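Local coordinates for protein neuraminidase (Influenza A virus, PDB 4GDI) that forms a neuraminidase-like beta-propeller homotetramer on the bat influenza A virion and may cleave terminal sialic acids, although its putative active site has diverged, at residues M95-R100 with M126-E131. Residues are numbered along the deposited sequence; the frame is centred on the assembly and turned at random.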
loop_
_atom_site.group_PDB
_atom_site.type_symbol
_atom_site.label_atom_id
_atom_site.label_comp_id
_atom_site.label_asym_id
_atom_site.label_seq_id
_atom_site.Cartn_x
_atom_site.Cartn_y
_atom_site.Cartn_z
ATOM N N MET A 95 1.757 2.217 -13.698
ATOM C CA MET A 95 1.927 2.364 -15.140
ATOM C C MET A 95 1.230 1.186 -15.826
ATOM O O MET A 95 1.466 0.043 -15.468
ATOM C CB MET A 95 3.405 2.406 -15.516
ATOM C CG MET A 95 3.636 2.570 -17.014
ATOM S SD MET A 95 5.318 2.122 -17.513
ATOM C CE MET A 95 6.238 3.596 -17.115
ATOM N N ILE A 96 0.361 1.473 -16.793
ATOM C CA ILE A 96 -0.455 0.436 -17.435
ATOM C C ILE A 96 0.072 -0.005 -18.802
ATOM O O ILE A 96 0.269 -1.195 -19.035
ATOM C CB ILE A 96 -1.915 0.898 -17.604
ATOM C CG1 ILE A 96 -2.553 1.160 -16.230
ATOM C CG2 ILE A 96 -2.724 -0.165 -18.352
ATOM C CD1 ILE A 96 -3.910 1.789 -16.303
ATOM N N LEU A 97 0.259 0.957 -19.706
ATOM C CA LEU A 97 0.731 0.706 -21.072
ATOM C C LEU A 97 1.368 1.984 -21.608
ATOM O O LEU A 97 1.073 3.071 -21.115
ATOM C CB LEU A 97 -0.437 0.325 -21.999
ATOM C CG LEU A 97 -1.008 -1.100 -21.984
ATOM C CD1 LEU A 97 -2.265 -1.122 -22.793
ATOM C CD2 LEU A 97 -0.024 -2.133 -22.541
ATOM N N PRO A 98 2.231 1.868 -22.628
ATOM C CA PRO A 98 2.646 3.067 -23.361
ATOM C C PRO A 98 1.473 3.592 -24.182
ATOM O O PRO A 98 0.689 2.787 -24.692
ATOM C CB PRO A 98 3.752 2.557 -24.294
ATOM C CG PRO A 98 3.514 1.103 -24.415
ATOM C CD PRO A 98 2.884 0.647 -23.139
ATOM N N GLY A 99 1.341 4.907 -24.294
ATOM C CA GLY A 99 0.253 5.492 -25.064
ATOM C C GLY A 99 0.244 7.008 -25.061
ATOM O O GLY A 99 0.651 7.629 -24.073
ATOM N N ARG A 100 -0.219 7.588 -26.174
ATOM C CA ARG A 100 -0.344 9.042 -26.328
ATOM C C ARG A 100 -1.791 9.487 -26.097
ATOM O O ARG A 100 -2.053 10.619 -25.683
ATOM C CB ARG A 100 0.077 9.470 -27.737
ATOM C CG ARG A 100 1.430 8.928 -28.182
ATOM C CD ARG A 100 1.726 9.326 -29.627
ATOM N NE ARG A 100 2.175 10.707 -29.732
ATOM C CZ ARG A 100 3.450 11.087 -29.718
ATOM N NH1 ARG A 100 4.425 10.190 -29.611
ATOM N NH2 ARG A 100 3.753 12.375 -29.819
ATOM N N MET A 126 -3.587 -0.642 -29.572
ATOM C CA MET A 126 -3.651 -1.968 -28.975
ATOM C C MET A 126 -4.634 -1.977 -27.812
ATOM O O MET A 126 -4.868 -0.955 -27.143
ATOM C CB MET A 126 -2.271 -2.497 -28.555
ATOM C CG MET A 126 -1.490 -1.638 -27.611
ATOM S SD MET A 126 0.164 -2.316 -27.221
ATOM C CE MET A 126 0.911 -0.796 -26.651
ATOM N N ILE A 127 -5.229 -3.145 -27.607
ATOM C CA ILE A 127 -6.270 -3.331 -26.620
ATOM C C ILE A 127 -5.808 -4.407 -25.668
ATOM O O ILE A 127 -5.291 -5.450 -26.087
ATOM C CB ILE A 127 -7.586 -3.767 -27.287
ATOM C CG1 ILE A 127 -7.912 -2.807 -28.434
ATOM C CG2 ILE A 127 -8.713 -3.835 -26.261
ATOM C CD1 ILE A 127 -9.169 -3.155 -29.194
ATOM N N LYS A 128 -5.983 -4.135 -24.383
ATOM C CA LYS A 128 -5.673 -5.091 -23.329
ATOM C C LYS A 128 -6.955 -5.425 -22.573
ATOM O O LYS A 128 -7.739 -4.527 -22.234
ATOM C CB LYS A 128 -4.636 -4.468 -22.394
ATOM C CG LYS A 128 -3.874 -5.432 -21.513
ATOM C CD LYS A 128 -2.741 -4.683 -20.821
ATOM C CE LYS A 128 -2.151 -5.461 -19.648
ATOM N NZ LYS A 128 -1.328 -4.589 -18.755
ATOM N N TYR A 129 -7.190 -6.710 -22.335
ATOM C CA TYR A 129 -8.306 -7.131 -21.498
ATOM C C TYR A 129 -7.687 -7.891 -20.328
ATOM O O TYR A 129 -7.019 -8.895 -20.525
ATOM C CB TYR A 129 -9.275 -8.014 -22.287
ATOM C CG TYR A 129 -10.541 -8.328 -21.545
ATOM C CD1 TYR A 129 -11.495 -7.350 -21.329
ATOM C CD2 TYR A 129 -10.789 -9.606 -21.058
ATOM C CE1 TYR A 129 -12.657 -7.628 -20.653
ATOM C CE2 TYR A 129 -11.953 -9.893 -20.380
ATOM C CZ TYR A 129 -12.880 -8.905 -20.178
ATOM O OH TYR A 129 -14.037 -9.178 -19.493
ATOM N N GLY A 130 -7.886 -7.403 -19.112
ATOM C CA GLY A 130 -7.103 -7.887 -17.987
ATOM C C GLY A 130 -5.606 -7.727 -18.234
ATOM O O GLY A 130 -5.139 -6.642 -18.600
ATOM N N GLU A 131 -4.869 -8.824 -18.054
ATOM C CA GLU A 131 -3.411 -8.873 -18.192
ATOM C C GLU A 131 -2.992 -9.019 -19.661
ATOM O O GLU A 131 -1.824 -8.851 -20.014
ATOM C CB GLU A 131 -2.895 -10.074 -17.378
ATOM C CG GLU A 131 -1.378 -10.326 -17.380
ATOM C CD GLU A 131 -0.977 -11.587 -16.577
ATOM O OE1 GLU A 131 -1.448 -11.760 -15.434
ATOM O OE2 GLU A 131 -0.189 -12.411 -17.086
#
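Lys128 lays its aliphatic stem at a slant across Leu97, with Lys128 CD about 4.1 Å from both leucine methyls, CD1 and CD2, and CB equally near CD1. The lysine chain can do this because CG is anti to its backbone N (chi1 -161°) and the rest runs out extended, carrying the amine beyond the isobutyl group. The next residue along, Pro98, meets Met126, two back from the lysine: the CE methyl comes 3.9 Å from Pro98 CG, the two side chains running at about a right angle. Leu97 under the lysine stem, together with Met126 on Pro98, makes the packed part, and Pro23 and Thr24 of a neighbouring subunit pack against Met126 and Pro98. The looser side is the amine at the partly exposed rim, where Lys128 NZ stops 3.8 Å from Ile96 O, too far for a hydrogen bond. The strands run roughly antiparallel (152°) with axes 9.6 Å apart; with no backbone-to-backbone contact, Met126 and Lys128 span the gap. They belong to successive propeller blades: 94-98, outermost in its sheet within this chain, has backbone bonds from Met95 to a neighbouring subunit and a classic bulge at Ile96 and Leu97 opposite Leu79 of 78-83, while 124-129 lies between 111-117 and 132-138.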